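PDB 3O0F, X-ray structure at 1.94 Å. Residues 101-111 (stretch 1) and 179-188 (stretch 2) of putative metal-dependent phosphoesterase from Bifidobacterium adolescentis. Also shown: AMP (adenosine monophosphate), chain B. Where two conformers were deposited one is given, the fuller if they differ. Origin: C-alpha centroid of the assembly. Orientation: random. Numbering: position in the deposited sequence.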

# COMPACT_ATOMS: atom_id res chain seq x y z
N SER A 101 -1.69 -15.81 7.92
CA SER A 101 -2.08 -15.58 9.28
C SER A 101 -1.59 -14.21 9.76
O SER A 101 -2.25 -13.56 10.54
CB SER A 101 -1.59 -16.72 10.16
OG SER A 101 -0.26 -16.48 10.52
N MSE A 102 -0.44 -13.75 9.29
CA MSE A 102 0.01 -12.40 9.63
C MSE A 102 -0.97 -11.33 9.11
O MSE A 102 -1.28 -10.36 9.82
CB MSE A 102 1.35 -12.14 9.00
CG MSE A 102 1.86 -10.76 9.29
SE MSE A 102 3.68 -10.59 8.63
CE MSE A 102 3.28 -10.07 6.85
N PHE A 103 -1.44 -11.49 7.88
CA PHE A 103 -2.51 -10.60 7.37
C PHE A 103 -3.81 -10.68 8.17
O PHE A 103 -4.44 -9.65 8.42
CB PHE A 103 -2.85 -10.82 5.92
CG PHE A 103 -1.71 -10.57 4.96
CD1 PHE A 103 -0.63 -9.80 5.29
CD2 PHE A 103 -1.79 -11.09 3.68
CE1 PHE A 103 0.39 -9.58 4.39
CE2 PHE A 103 -0.78 -10.88 2.77
CZ PHE A 103 0.30 -10.12 3.12
N ALA A 104 -4.23 -11.88 8.54
CA ALA A 104 -5.49 -12.05 9.27
C ALA A 104 -5.35 -11.33 10.60
O ALA A 104 -6.28 -10.65 11.03
CB ALA A 104 -5.85 -13.56 9.49
N ASN A 105 -4.19 -11.47 11.24
CA ASN A 105 -3.95 -10.80 12.51
C ASN A 105 -3.95 -9.30 12.33
O ASN A 105 -4.49 -8.58 13.18
CB ASN A 105 -2.61 -11.20 13.12
CG ASN A 105 -2.54 -12.67 13.51
OD1 ASN A 105 -3.56 -13.33 13.63
ND2 ASN A 105 -1.33 -13.19 13.69
N THR A 106 -3.35 -8.80 11.27
CA THR A 106 -3.31 -7.33 11.08
C THR A 106 -4.71 -6.79 10.79
O THR A 106 -5.07 -5.73 11.27
CB THR A 106 -2.38 -6.88 9.98
OG1 THR A 106 -1.03 -7.24 10.33
CG2 THR A 106 -2.46 -5.35 9.79
N ARG A 107 -5.48 -7.54 10.00
CA ARG A 107 -6.84 -7.10 9.69
C ARG A 107 -7.72 -7.10 10.94
O ARG A 107 -8.50 -6.16 11.12
CB ARG A 107 -7.47 -7.92 8.55
CG ARG A 107 -6.76 -7.75 7.17
CD ARG A 107 -7.66 -8.21 6.05
NE ARG A 107 -7.85 -9.65 6.13
CZ ARG A 107 -7.04 -10.58 5.63
NH1 ARG A 107 -5.95 -10.27 4.90
NH2 ARG A 107 -7.34 -11.84 5.84
N ALA A 108 -7.58 -8.10 11.82
CA ALA A 108 -8.36 -8.15 13.06
C ALA A 108 -7.91 -7.03 14.01
O ALA A 108 -8.75 -6.37 14.66
CB ALA A 108 -8.27 -9.59 13.75
N ALA A 109 -6.60 -6.80 14.13
CA ALA A 109 -6.09 -5.69 14.94
C ALA A 109 -6.60 -4.31 14.42
O ALA A 109 -7.07 -3.46 15.19
CB ALA A 109 -4.52 -5.74 14.99
N ARG A 110 -6.51 -4.10 13.10
CA ARG A 110 -7.15 -2.95 12.40
C ARG A 110 -8.66 -2.75 12.69
O ARG A 110 -9.11 -1.65 12.99
CB ARG A 110 -6.98 -3.07 10.89
CG ARG A 110 -5.61 -2.68 10.37
CD ARG A 110 -5.55 -2.85 8.83
NE ARG A 110 -4.42 -2.10 8.29
CZ ARG A 110 -4.37 -0.76 8.20
NH1 ARG A 110 -5.39 -0.01 8.59
NH2 ARG A 110 -3.28 -0.17 7.72
N LEU A 111 -9.42 -3.82 12.60
CA LEU A 111 -10.84 -3.77 12.89
C LEU A 111 -11.10 -3.31 14.33
O LEU A 111 -11.93 -2.42 14.57
CB LEU A 111 -11.47 -5.14 12.71
CG LEU A 111 -12.99 -5.19 12.80
CD1 LEU A 111 -13.54 -4.25 11.75
CD2 LEU A 111 -13.55 -6.62 12.61
P AMP B . -4.33 3.59 9.02
O1P AMP B . -3.38 2.60 8.47
O2P AMP B . -5.66 2.93 9.30
O3P AMP B . -3.80 4.43 10.19
O5' AMP B . -4.63 4.64 7.84
C5' AMP B . -3.61 5.49 7.39
C4' AMP B . -3.58 5.39 5.89
O4' AMP B . -4.65 6.14 5.26
C3' AMP B . -2.26 5.91 5.34
O3' AMP B . -1.48 4.80 4.90
C2' AMP B . -2.80 6.69 4.14
O2' AMP B . -1.98 7.36 3.19
C1' AMP B . -4.25 6.30 3.90
N9 AMP B . -5.01 7.32 3.16
C8 AMP B . -5.91 7.05 2.21
N7 AMP B . -6.44 8.19 1.73
C5 AMP B . -5.87 9.22 2.38
C6 AMP B . -5.97 10.69 2.35
N6 AMP B . -6.82 11.34 1.49
N1 AMP B . -5.20 11.37 3.23
C2 AMP B . -4.35 10.78 4.09
N3 AMP B . -4.21 9.45 4.16
C4 AMP B . -4.92 8.64 3.34
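Stretch 2, residues 179-188: PTPSPSTHEV

How does stretch 2 run over the helix of residues 101-111? It is extended from Pro179 to Ser184 and turns helical at Thr185. Its direction opposes that of stretch 1: the CA atoms of Arg110 and Thr180 lie 5.9 Å apart, those of Ala109 and Pro181 6.4 Å, those of Thr106 and Ser182 6.6 Å, and those of Met102 and Pro183 7.9 Å.

What kind of contact is it? Van der Waals packing, largely apolar; no hydrogen bond crosses between the stretches. Selenomethionine Met102 is the residue most covered by the other stretch, its SE 4.1 Å from Pro183 CG and its CE 3.8 Å from Val188 CG2. Pro183 CD also lies 3.7 Å from Thr106 OG1. Further along, Ala109 CB lies 4.1 Å from Pro181 CD, while Thr180 CG2 sits 3.7 Å from Arg110 N and 3.9 Å from Arg110 CG.

How does stretch 2 keep its own shape? Ser182 OG donates to Thr180 O at 3.1 Å, and Ser184 caps the new helix, its OG accepting from Glu187 N at 3.1 Å.

What does the Arg110 guanidinium bind? The AMP phosphate: Arg110 NH1 donates to AMP O2P at 3.0 Å and Arg110 NH2 to AMP O1P at 2.9 Å. The aliphatic CG of the same side chain packs beside Thr180.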

# COMPACT_ATOMS: atom_id res chain seq x y z
N PRO A 179 -2.81 3.85 17.48
CA PRO A 179 -1.98 3.13 16.51
C PRO A 179 -2.45 1.67 16.36
O PRO A 179 -2.98 1.08 17.32
CB PRO A 179 -0.56 3.23 17.10
CG PRO A 179 -0.74 3.43 18.53
CD PRO A 179 -2.10 4.06 18.76
N THR A 180 -2.26 1.10 15.18
CA THR A 180 -2.57 -0.32 15.00
C THR A 180 -1.36 -1.18 15.40
O THR A 180 -0.26 -0.93 14.91
CB THR A 180 -2.93 -0.68 13.54
OG1 THR A 180 -4.01 0.12 13.08
CG2 THR A 180 -3.34 -2.15 13.47
N PRO A 181 -1.56 -2.20 16.26
CA PRO A 181 -0.46 -3.17 16.49
C PRO A 181 -0.00 -3.77 15.13
O PRO A 181 -0.85 -4.22 14.34
CB PRO A 181 -1.09 -4.25 17.38
CG PRO A 181 -2.31 -3.56 18.01
CD PRO A 181 -2.80 -2.58 16.97
N SER A 182 1.29 -3.71 14.86
CA SER A 182 1.83 -4.09 13.55
C SER A 182 3.01 -5.02 13.69
O SER A 182 3.78 -4.89 14.64
CB SER A 182 2.35 -2.85 12.83
OG SER A 182 1.26 -2.05 12.43
N PRO A 183 3.21 -5.89 12.69
CA PRO A 183 4.43 -6.71 12.76
C PRO A 183 5.69 -5.87 12.48
O PRO A 183 5.60 -4.77 11.91
CB PRO A 183 4.21 -7.76 11.66
CG PRO A 183 3.29 -7.09 10.67
CD PRO A 183 2.37 -6.23 11.53
N SER A 184 6.84 -6.37 12.88
CA SER A 184 8.08 -5.69 12.56
C SER A 184 8.45 -5.89 11.08
O SER A 184 8.01 -6.85 10.43
CB SER A 184 9.22 -6.19 13.42
OG SER A 184 9.55 -7.51 12.99
N THR A 185 9.24 -4.96 10.57
CA THR A 185 9.80 -5.08 9.22
C THR A 185 10.63 -6.36 9.07
O THR A 185 10.56 -6.98 8.03
CB THR A 185 10.66 -3.88 8.85
OG1 THR A 185 11.66 -3.67 9.85
CG2 THR A 185 9.79 -2.61 8.71
N HIS A 186 11.34 -6.78 10.10
CA HIS A 186 12.12 -8.02 10.01
C HIS A 186 11.22 -9.25 9.85
O HIS A 186 11.55 -10.18 9.10
CB HIS A 186 13.02 -8.20 11.24
CG HIS A 186 13.73 -6.94 11.64
ND1 HIS A 186 14.55 -6.25 10.78
CD2 HIS A 186 13.74 -6.26 12.81
CE1 HIS A 186 15.03 -5.18 11.39
NE2 HIS A 186 14.55 -5.16 12.63
N GLU A 187 10.09 -9.25 10.54
CA GLU A 187 9.13 -10.32 10.41
C GLU A 187 8.47 -10.29 9.05
O GLU A 187 8.33 -11.33 8.41
CB GLU A 187 8.02 -10.30 11.47
CG GLU A 187 7.12 -11.53 11.23
CD GLU A 187 5.94 -11.70 12.15
OE1 GLU A 187 5.60 -10.76 12.91
OE2 GLU A 187 5.36 -12.81 12.08
N VAL A 188 8.04 -9.12 8.61
CA VAL A 188 7.41 -8.98 7.27
C VAL A 188 8.36 -9.43 6.16
O VAL A 188 7.97 -10.23 5.27
CB VAL A 188 6.92 -7.54 7.05
CG1 VAL A 188 6.57 -7.29 5.53
CG2 VAL A 188 5.68 -7.28 7.97